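Local coordinates for protection of telomeres protein poz1 (PDB 5WE0) that binds telomeric DNA and negatively regulates telomerase and telomere length, at residues T16-E21 against P53-I58; F60-F65 against R218-T223; I165-F170 against E183-L188. All coordinates share one frame; numbering follows the deposited sequence.

How the contacts relate
In this chain of helices and loops, without strands, contacts 1 and 2 share helix 54-64, which gives its first turns to contact 1 and its last to contact 2. The two centres lie 10 Å apart, and the contacts touch. Glu21 O probably accepts a hydrogen bond from Gln221 NE2 at 2.9 Å, and Ile58 CG2 packs on Ile220 CG2 at 3.8 Å. Contact 3 stands apart, on the other side of the chain's centre from contact 1. Its centre is 34 Å from that of contact 1 and 27 Å from that of contact 2, with nearest atoms about 16 Å and about 9 Å away. Along the chain, both halves of contact 3 fall between those of contact 2.

Contact 1: residues T16-E21 against P53-I58; sequences TFFIKE and PIFMDI
A Met-aromatic contact between Met56 and Phe18 ties the C-terminal end of helix 2-18 to the first turn of helix 54-64. The sulfur comes in at the ring edge: Met56 SD lies 4.8 Å from the centroid of the Phe18 ring, 75° off its normal, and meets Phe18 CE2 at 3.7 Å. Bends at both chi2 and chi3 fold the Met56 chain, and its CG rests over the rim of one face of the Phe55 ring. Phe55 leaves its backbone toward 16-21. Its CG sits between the backbone N and the carbonyl carbon (chi1 81°), which turns the ring's CD1 edge to Phe18 CB at 4.0 Å, the two side chains crossing at about a right angle. Ile19, the first residue beyond the helix, packs beside Phe18 on Phe55, mainly at CB: its CD1 reaches Phe55 CB at 3.9 Å, and its CG1 approaches the same carbon equally closely. The contact is wholly apolar and largely buried. Helix 31-43 adds Val34 against Phe18 and Leu38 against Met56, while Tyr24 meets the Phe18 ring edge-to-face and an aromatic side chain of another protein's chain also reaches that ring. Pro53 occupies the N-cap position of helix 54-64, which has helix 2-18 along one flank and helix 93-115 along another, where Asp57 packs on Arg102 and Asn105.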
loop_
_atom_site.group_PDB
_atom_site.type_symbol
_atom_site.label_atom_id
_atom_site.label_comp_id
_atom_site.label_asym_id
_atom_site.label_seq_id
_atom_site.Cartn_x
_atom_site.Cartn_y
_atom_site.Cartn_z
ATOM N N THR A 16 10.665 -12.430 10.741
ATOM C CA THR A 16 11.847 -11.898 11.407
ATOM C C THR A 16 12.625 -10.957 10.512
ATOM O O THR A 16 13.475 -10.212 11.011
ATOM C CB THR A 16 12.751 -13.032 11.918
ATOM O OG1 THR A 16 13.628 -13.477 10.869
ATOM C CG2 THR A 16 11.914 -14.206 12.463
ATOM N N PHE A 17 12.410 -11.010 9.198
ATOM C CA PHE A 17 13.035 -10.010 8.345
ATOM C C PHE A 17 12.119 -8.811 8.118
ATOM O O PHE A 17 12.604 -7.684 7.943
ATOM C CB PHE A 17 13.427 -10.611 6.979
ATOM C CG PHE A 17 14.660 -11.485 7.018
ATOM C CD1 PHE A 17 14.562 -12.831 7.322
ATOM C CD2 PHE A 17 15.916 -10.948 6.791
ATOM C CE1 PHE A 17 15.696 -13.646 7.375
ATOM C CE2 PHE A 17 17.057 -11.754 6.851
ATOM C CZ PHE A 17 16.940 -13.105 7.139
ATOM N N PHE A 18 10.808 -9.023 8.121
ATOM C CA PHE A 18 9.900 -7.975 7.651
ATOM C C PHE A 18 9.411 -7.050 8.758
ATOM O O PHE A 18 9.297 -5.840 8.538
ATOM C CB PHE A 18 8.689 -8.597 6.939
ATOM C CG PHE A 18 8.952 -8.944 5.502
ATOM C CD1 PHE A 18 10.201 -8.682 4.934
ATOM C CD2 PHE A 18 7.951 -9.508 4.710
ATOM C CE1 PHE A 18 10.461 -8.995 3.597
ATOM C CE2 PHE A 18 8.198 -9.817 3.363
ATOM C CZ PHE A 18 9.453 -9.560 2.807
ATOM N N ILE A 19 9.124 -7.585 9.941
ATOM C CA ILE A 19 8.496 -6.792 10.992
ATOM C C ILE A 19 9.528 -5.847 11.593
ATOM O O ILE A 19 10.595 -6.270 12.049
ATOM C CB ILE A 19 7.850 -7.700 12.048
ATOM C CG1 ILE A 19 6.709 -8.482 11.394
ATOM C CG2 ILE A 19 7.317 -6.878 13.198
ATOM C CD1 ILE A 19 5.879 -9.310 12.336
ATOM N N LYS A 20 9.221 -4.556 11.566
ATOM C CA LYS A 20 10.104 -3.503 12.034
ATOM C C LYS A 20 9.381 -2.607 13.029
ATOM O O LYS A 20 8.151 -2.470 12.993
ATOM C CB LYS A 20 10.596 -2.655 10.863
ATOM C CG LYS A 20 11.423 -3.388 9.814
ATOM C CD LYS A 20 12.797 -3.755 10.370
ATOM C CE LYS A 20 13.703 -4.298 9.258
ATOM N NZ LYS A 20 15.062 -4.702 9.743
ATOM N N GLU A 21 10.162 -2.025 13.943
ATOM C CA GLU A 21 9.656 -0.930 14.768
ATOM C C GLU A 21 9.260 0.255 13.895
ATOM O O GLU A 21 8.180 0.845 14.059
ATOM C CB GLU A 21 10.717 -0.509 15.789
ATOM C CG GLU A 21 10.323 0.737 16.580
ATOM C CD GLU A 21 11.320 1.110 17.667
ATOM O OE1 GLU A 21 12.537 0.895 17.469
ATOM O OE2 GLU A 21 10.880 1.637 18.712
ATOM N N PRO A 53 -0.827 -13.033 5.395
ATOM C CA PRO A 53 -0.716 -12.435 6.736
ATOM C C PRO A 53 -0.545 -10.921 6.633
ATOM O O PRO A 53 0.073 -10.404 5.706
ATOM C CB PRO A 53 0.544 -13.096 7.324
ATOM C CG PRO A 53 0.781 -14.322 6.504
ATOM C CD PRO A 53 0.243 -14.014 5.127
ATOM N N ILE A 54 -1.087 -10.202 7.611
ATOM C CA ILE A 54 -1.117 -8.752 7.489
ATOM C C ILE A 54 0.295 -8.160 7.521
ATOM O O ILE A 54 0.553 -7.119 6.885
ATOM C CB ILE A 54 -2.032 -8.164 8.580
ATOM C CG1 ILE A 54 -2.663 -6.875 8.084
ATOM C CG2 ILE A 54 -1.276 -7.908 9.866
ATOM C CD1 ILE A 54 -3.538 -7.127 6.826
ATOM N N PHE A 55 1.244 -8.816 8.216
ATOM C CA PHE A 55 2.604 -8.275 8.258
ATOM C C PHE A 55 3.226 -8.247 6.859
ATOM O O PHE A 55 4.053 -7.376 6.564
ATOM C CB PHE A 55 3.488 -9.076 9.239
ATOM C CG PHE A 55 4.039 -10.371 8.665
ATOM C CD1 PHE A 55 5.248 -10.383 7.959
ATOM C CD2 PHE A 55 3.361 -11.575 8.851
ATOM C CE1 PHE A 55 5.761 -11.586 7.421
ATOM C CE2 PHE A 55 3.860 -12.782 8.316
ATOM C CZ PHE A 55 5.054 -12.779 7.588
ATOM N N MET A 56 2.796 -9.151 5.972
ATOM C CA MET A 56 3.316 -9.162 4.608
ATOM C C MET A 56 2.786 -7.989 3.785
ATOM O O MET A 56 3.556 -7.347 3.060
ATOM C CB MET A 56 2.963 -10.481 3.910
ATOM C CG MET A 56 3.602 -11.723 4.555
ATOM S SD MET A 56 5.239 -12.024 3.849
ATOM C CE MET A 56 4.809 -12.747 2.253
ATOM N N ASP A 57 1.478 -7.711 3.858
ATOM C CA ASP A 57 0.923 -6.534 3.184
ATOM C C ASP A 57 1.567 -5.244 3.673
ATOM O O ASP A 57 1.843 -4.342 2.873
ATOM C CB ASP A 57 -0.594 -6.468 3.372
ATOM C CG ASP A 57 -1.342 -7.439 2.467
ATOM O OD1 ASP A 57 -0.781 -7.845 1.426
ATOM O OD2 ASP A 57 -2.500 -7.766 2.773
ATOM N N ILE A 58 1.808 -5.138 4.984
ATOM C CA ILE A 58 2.410 -3.933 5.553
ATOM C C ILE A 58 3.814 -3.741 5.014
ATOM O O ILE A 58 4.212 -2.625 4.665
ATOM C CB ILE A 58 2.399 -3.996 7.098
ATOM C CG1 ILE A 58 0.981 -3.799 7.630
ATOM C CG2 ILE A 58 3.339 -2.969 7.705
ATOM C CD1 ILE A 58 0.857 -4.062 9.118
#

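Contact 2: residues F60-F65 against R218-T223; sequences FIEYCF and RYIQCT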
loop_
_atom_site.group_PDB
_atom_site.type_symbol
_atom_site.label_atom_id
_atom_site.label_comp_id
_atom_site.label_asym_id
_atom_site.label_seq_id
_atom_site.Cartn_x
_atom_site.Cartn_y
_atom_site.Cartn_z
ATOM N N PHE A 60 4.983 -4.925 2.212
ATOM C CA PHE A 60 4.861 -4.547 0.809
ATOM C C PHE A 60 4.612 -3.055 0.673
ATOM O O PHE A 60 5.268 -2.377 -0.120
ATOM C CB PHE A 60 3.735 -5.308 0.114
ATOM C CG PHE A 60 3.501 -4.800 -1.271
ATOM C CD1 PHE A 60 4.364 -5.149 -2.301
ATOM C CD2 PHE A 60 2.488 -3.878 -1.529
ATOM C CE1 PHE A 60 4.177 -4.637 -3.572
ATOM C CE2 PHE A 60 2.310 -3.361 -2.791
ATOM C CZ PHE A 60 3.153 -3.736 -3.812
ATOM N N ILE A 61 3.674 -2.525 1.456
ATOM C CA ILE A 61 3.351 -1.101 1.380
ATOM C C ILE A 61 4.562 -0.253 1.758
ATOM O O ILE A 61 4.865 0.749 1.101
ATOM C CB ILE A 61 2.135 -0.785 2.284
ATOM C CG1 ILE A 61 0.879 -1.444 1.721
ATOM C CG2 ILE A 61 1.971 0.724 2.465
ATOM C CD1 ILE A 61 0.561 -1.031 0.265
ATOM N N GLU A 62 5.264 -0.632 2.837
ATOM C CA GLU A 62 6.463 0.104 3.227
ATOM C C GLU A 62 7.527 0.056 2.124
ATOM O O GLU A 62 8.221 1.047 1.875
ATOM C CB GLU A 62 7.011 -0.471 4.532
ATOM C CG GLU A 62 6.054 -0.286 5.729
ATOM C CD GLU A 62 6.564 -0.959 6.986
ATOM O OE1 GLU A 62 7.247 -2.011 6.860
ATOM O OE2 GLU A 62 6.276 -0.443 8.104
ATOM N N TYR A 63 7.688 -1.099 1.470
ATOM C CA TYR A 63 8.701 -1.239 0.425
ATOM C C TYR A 63 8.273 -0.505 -0.842
ATOM O O TYR A 63 9.008 0.338 -1.364
ATOM C CB TYR A 63 8.936 -2.731 0.145
ATOM C CG TYR A 63 10.035 -3.055 -0.873
ATOM C CD1 TYR A 63 11.292 -2.461 -0.791
ATOM C CD2 TYR A 63 9.813 -3.971 -1.902
ATOM C CE1 TYR A 63 12.289 -2.761 -1.722
ATOM C CE2 TYR A 63 10.804 -4.277 -2.823
ATOM C CZ TYR A 63 12.034 -3.672 -2.723
ATOM O OH TYR A 63 13.010 -3.972 -3.625
ATOM N N CYS A 64 7.035 -0.747 -1.283
ATOM C CA CYS A 64 6.506 -0.145 -2.506
ATOM C C CYS A 64 6.602 1.381 -2.498
ATOM O O CYS A 64 6.981 1.997 -3.502
ATOM C CB CYS A 64 5.057 -0.585 -2.678
ATOM S SG CYS A 64 4.256 0.101 -4.111
ATOM N N PHE A 65 6.206 2.018 -1.399
ATOM C CA PHE A 65 6.215 3.471 -1.327
ATOM C C PHE A 65 7.448 3.999 -0.615
ATOM O O PHE A 65 7.536 5.207 -0.363
ATOM C CB PHE A 65 4.928 3.992 -0.661
ATOM C CG PHE A 65 3.705 3.705 -1.473
ATOM C CD1 PHE A 65 3.440 4.434 -2.620
ATOM C CD2 PHE A 65 2.861 2.665 -1.134
ATOM C CE1 PHE A 65 2.342 4.142 -3.405
ATOM C CE2 PHE A 65 1.750 2.381 -1.904
ATOM C CZ PHE A 65 1.496 3.115 -3.048
ATOM N N ARG A 218 2.433 7.462 8.748
ATOM C CA ARG A 218 1.700 7.559 10.002
ATOM C C ARG A 218 0.526 6.597 10.034
ATOM O O ARG A 218 0.186 6.079 11.101
ATOM C CB ARG A 218 1.253 9.004 10.229
ATOM C CG ARG A 218 2.412 9.888 10.699
ATOM C CD ARG A 218 1.952 11.289 10.993
ATOM N NE ARG A 218 1.773 12.084 9.787
ATOM C CZ ARG A 218 0.805 12.976 9.644
ATOM N NH1 ARG A 218 -0.052 13.162 10.634
ATOM N NH2 ARG A 218 0.695 13.681 8.530
ATOM N N TYR A 219 -0.100 6.338 8.886
ATOM C CA TYR A 219 -1.154 5.333 8.852
ATOM C C TYR A 219 -0.608 3.957 9.217
ATOM O O TYR A 219 -1.245 3.200 9.954
ATOM C CB TYR A 219 -1.827 5.282 7.469
ATOM C CG TYR A 219 -2.771 4.114 7.419
ATOM C CD1 TYR A 219 -3.982 4.138 8.134
ATOM C CD2 TYR A 219 -2.428 2.958 6.737
ATOM C CE1 TYR A 219 -4.827 3.040 8.134
ATOM C CE2 TYR A 219 -3.255 1.865 6.718
ATOM C CZ TYR A 219 -4.449 1.902 7.422
ATOM O OH TYR A 219 -5.247 0.783 7.403
ATOM N N ILE A 220 0.544 3.593 8.658
ATOM C CA ILE A 220 1.122 2.277 8.924
ATOM C C ILE A 220 1.513 2.155 10.390
ATOM O O ILE A 220 1.293 1.118 11.018
ATOM C CB ILE A 220 2.316 2.025 7.979
ATOM C CG1 ILE A 220 1.830 1.901 6.512
ATOM C CG2 ILE A 220 3.095 0.767 8.417
ATOM C CD1 ILE A 220 0.891 0.684 6.243
ATOM N N GLN A 221 2.111 3.208 10.956
ATOM C CA GLN A 221 2.553 3.167 12.350
ATOM C C GLN A 221 1.360 3.138 13.306
ATOM O O GLN A 221 1.381 2.430 14.323
ATOM C CB GLN A 221 3.456 4.376 12.640
ATOM C CG GLN A 221 4.834 4.342 11.917
ATOM C CD GLN A 221 5.647 3.055 12.203
ATOM O OE1 GLN A 221 5.673 2.118 11.389
ATOM N NE2 GLN A 221 6.306 3.012 13.365
ATOM N N CYS A 222 0.324 3.924 12.999
ATOM C CA CYS A 222 -0.912 3.904 13.767
ATOM C C CYS A 222 -1.525 2.513 13.764
ATOM O O CYS A 222 -1.873 1.967 14.823
ATOM C CB CYS A 222 -1.894 4.917 13.173
ATOM S SG CYS A 222 -3.448 5.134 14.111
ATOM N N THR A 223 -1.600 1.903 12.582
ATOM C CA THR A 223 -2.164 0.563 12.451
ATOM C C THR A 223 -1.349 -0.461 13.234
ATOM O O THR A 223 -1.919 -1.278 13.964
ATOM C CB THR A 223 -2.217 0.168 10.972
ATOM O OG1 THR A 223 -3.067 1.074 10.266
ATOM C CG2 THR A 223 -2.769 -1.223 10.801
#
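Ile220 leaves its backbone toward 60-65 and meets Ile61 and Glu62, its two branches parting at CB to do different work. The short branch, CG2, touches Glu62: OE2 lies 3.4 Å from Ile220 CG2, with Glu62 CD and CG both at 4.1 Å, so the methyl rests along the last stretch of an extended chain rather than on one atom. The longer branch runs from CB through CG1, which bends at chi2 (-64°), to CD1, and this end atom meets Ile61 CG2 at 3.9 Å. The motif is an antiparallel helix pair: the short axes of 60-64 and 218-223 approach to 11.3 Å with 159° between their directions, and at this spacing the isoleucines meet through their methyl groups. It joins helix 54-64 to helix 209-230, elements far apart in sequence, near the centre of the chain. The carboxylate of Glu62 turns its charge to other partners. OE2 makes a salt bridge with Lys224 and a hydrogen bond with His23, and OE1 accepts from Tyr24 N. Lys224 also bonds Gln221 OE1, which would place a positive charge beside Glu62 OE2 and Gln221 OE1 and probably stabilise the buried carboxylate; Gln221 NE2 bonds Glu21 O. Within helix 209-230, Thr223 OG1 donates to Tyr219 O at 2.8 Å, tilted 30° from the carbonyl plane, while Thr223 N reaches the same oxygen from the opposite face.

Contact 3: residues I165-F170 against E183-L188; sequences INFTKF and EALQRL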
loop_
_atom_site.group_PDB
_atom_site.type_symbol
_atom_site.label_atom_id
_atom_site.label_comp_id
_atom_site.label_asym_id
_atom_site.label_seq_id
_atom_site.Cartn_x
_atom_site.Cartn_y
_atom_site.Cartn_z
ATOM N N ILE A 165 -7.556 3.059 -21.822
ATOM C CA ILE A 165 -8.242 1.861 -21.356
ATOM C C ILE A 165 -7.895 1.574 -19.896
ATOM O O ILE A 165 -8.781 1.409 -19.047
ATOM C CB ILE A 165 -7.890 0.677 -22.274
ATOM C CG1 ILE A 165 -8.612 0.846 -23.622
ATOM C CG2 ILE A 165 -8.224 -0.656 -21.580
ATOM C CD1 ILE A 165 -8.097 -0.039 -24.720
ATOM N N ASN A 166 -6.597 1.516 -19.583
ATOM C CA ASN A 166 -6.170 1.287 -18.205
ATOM C C ASN A 166 -6.476 2.478 -17.310
ATOM O O ASN A 166 -6.819 2.300 -16.133
ATOM C CB ASN A 166 -4.690 0.973 -18.194
ATOM C CG ASN A 166 -4.403 -0.382 -18.779
ATOM O OD1 ASN A 166 -5.136 -1.344 -18.541
ATOM N ND2 ASN A 166 -3.376 -0.455 -19.608
ATOM N N PHE A 167 -6.386 3.691 -17.859
ATOM C CA PHE A 167 -6.774 4.878 -17.109
ATOM C C PHE A 167 -8.216 4.758 -16.630
ATOM O O PHE A 167 -8.528 5.027 -15.460
ATOM C CB PHE A 167 -6.606 6.124 -17.987
ATOM C CG PHE A 167 -6.751 7.413 -17.239
ATOM C CD1 PHE A 167 -6.421 7.492 -15.904
ATOM C CD2 PHE A 167 -7.278 8.525 -17.854
ATOM C CE1 PHE A 167 -6.574 8.681 -15.214
ATOM C CE2 PHE A 167 -7.436 9.707 -17.174
ATOM C CZ PHE A 167 -7.081 9.790 -15.858
ATOM N N THR A 168 -9.111 4.359 -17.531
ATOM C CA THR A 168 -10.523 4.224 -17.186
ATOM C C THR A 168 -10.752 3.102 -16.181
ATOM O O THR A 168 -11.437 3.295 -15.173
ATOM C CB THR A 168 -11.335 3.996 -18.456
ATOM O OG1 THR A 168 -11.382 5.223 -19.199
ATOM C CG2 THR A 168 -12.754 3.519 -18.120
ATOM N N LYS A 169 -10.207 1.914 -16.462
ATOM C CA LYS A 169 -10.248 0.804 -15.516
ATOM C C LYS A 169 -9.811 1.244 -14.124
ATOM O O LYS A 169 -10.482 0.953 -13.126
ATOM C CB LYS A 169 -9.356 -0.329 -16.032
ATOM C CG LYS A 169 -9.410 -1.615 -15.217
ATOM C CD LYS A 169 -10.844 -1.966 -14.820
ATOM C CE LYS A 169 -10.891 -3.198 -13.929
ATOM N NZ LYS A 169 -12.256 -3.462 -13.384
ATOM N N PHE A 170 -8.688 1.961 -14.042
ATOM C CA PHE A 170 -8.175 2.386 -12.744
ATOM C C PHE A 170 -9.149 3.318 -12.042
ATOM O O PHE A 170 -9.328 3.233 -10.818
ATOM C CB PHE A 170 -6.819 3.082 -12.888
ATOM C CG PHE A 170 -6.269 3.554 -11.582
ATOM C CD1 PHE A 170 -5.544 2.691 -10.776
ATOM C CD2 PHE A 170 -6.529 4.834 -11.130
ATOM C CE1 PHE A 170 -5.057 3.105 -9.547
ATOM C CE2 PHE A 170 -6.056 5.255 -9.920
ATOM C CZ PHE A 170 -5.318 4.385 -9.118
ATOM N N GLU A 183 -16.260 13.113 -14.016
ATOM C CA GLU A 183 -16.597 14.121 -15.013
ATOM C C GLU A 183 -15.349 14.834 -15.528
ATOM O O GLU A 183 -15.040 14.794 -16.723
ATOM C CB GLU A 183 -17.575 15.105 -14.355
ATOM C CG GLU A 183 -18.425 16.073 -15.203
ATOM C CD GLU A 183 -18.075 17.516 -14.836
ATOM O OE1 GLU A 183 -18.876 18.460 -15.082
ATOM O OE2 GLU A 183 -16.940 17.709 -14.327
ATOM N N ALA A 184 -14.626 15.504 -14.623
ATOM C CA ALA A 184 -13.531 16.398 -14.998
ATOM C C ALA A 184 -12.261 15.636 -15.354
ATOM O O ALA A 184 -11.519 16.052 -16.248
ATOM C CB ALA A 184 -13.245 17.397 -13.868
ATOM N N LEU A 185 -11.985 14.537 -14.651
ATOM C CA LEU A 185 -10.768 13.783 -14.909
ATOM C C LEU A 185 -10.784 13.209 -16.315
ATOM O O LEU A 185 -9.738 13.136 -16.967
ATOM C CB LEU A 185 -10.620 12.682 -13.861
ATOM C CG LEU A 185 -9.222 12.124 -13.588
ATOM C CD1 LEU A 185 -8.165 13.201 -13.678
ATOM C CD2 LEU A 185 -9.177 11.497 -12.217
ATOM N N GLN A 186 -11.964 12.841 -16.812
ATOM C CA GLN A 186 -12.046 12.266 -18.147
ATOM C C GLN A 186 -12.050 13.349 -19.228
ATOM O O GLN A 186 -11.555 13.110 -20.335
ATOM C CB GLN A 186 -13.286 11.369 -18.251
ATOM C CG GLN A 186 -13.126 10.032 -17.513
ATOM C CD GLN A 186 -12.180 9.070 -18.219
ATOM O OE1 GLN A 186 -10.963 9.270 -18.221
ATOM N NE2 GLN A 186 -12.730 8.008 -18.799
ATOM N N ARG A 187 -12.579 14.541 -18.932
ATOM C CA ARG A 187 -12.368 15.671 -19.832
ATOM C C ARG A 187 -10.888 15.997 -19.962
ATOM O O ARG A 187 -10.383 16.238 -21.065
ATOM C CB ARG A 187 -13.120 16.907 -19.339
ATOM C CG ARG A 187 -14.607 16.962 -19.650
ATOM C CD ARG A 187 -15.098 18.383 -19.449
ATOM N NE ARG A 187 -14.811 18.835 -18.093
ATOM C CZ ARG A 187 -15.666 18.710 -17.089
ATOM N NH1 ARG A 187 -16.843 18.150 -17.319
ATOM N NH2 ARG A 187 -15.350 19.135 -15.871
ATOM N N LEU A 188 -10.182 16.008 -18.840
ATOM C CA LEU A 188 -8.787 16.416 -18.811
ATOM C C LEU A 188 -7.877 15.438 -19.547
ATOM O O LEU A 188 -6.855 15.849 -20.114
ATOM C CB LEU A 188 -8.369 16.533 -17.362
ATOM C CG LEU A 188 -6.894 16.620 -17.079
ATOM C CD1 LEU A 188 -6.303 17.855 -17.759
ATOM C CD2 LEU A 188 -6.824 16.665 -15.611
#
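Gln186 and Phe167 slide past each other in opposite directions, the amide plane turned 74° from the ring. Gln186 OE1 approaches the ring obliquely, 3.7 Å from Phe167 CE2, while the bend at chi2 brings the amide nitrogen across to Thr168. There Gln186 NE2 donates to Thr168 OG1 at 3.1 Å; the N-H...O angle is 145°, and the hydroxyl sits somewhat out of the amide plane. With CG anti to the backbone N (chi1 -170°), the Phe167 ring is carried to Leu185 and crosses it obliquely, its CZ 3.9 Å from Leu185 CG. These residues join the two arms of a helical hairpin, whose segments 165-170 and 183-188 run nearly antiparallel. From helix 130-157, the Phe156 ring meets that of Phe167, and Leu157 also touches it. A leucine in place of Gln186 would probably leave the Thr168 hydroxyl without its cross-helix donor and the hairpin held here by apolar packing alone. Because Thr168 OG1 also bonds the carbonyl oxygen of His164, it hands on its proton there and accepts from Gln186, whereas Gln186 OE1, buried against the ring, has no partner in the model: the polar side of this contact rests on a single bond.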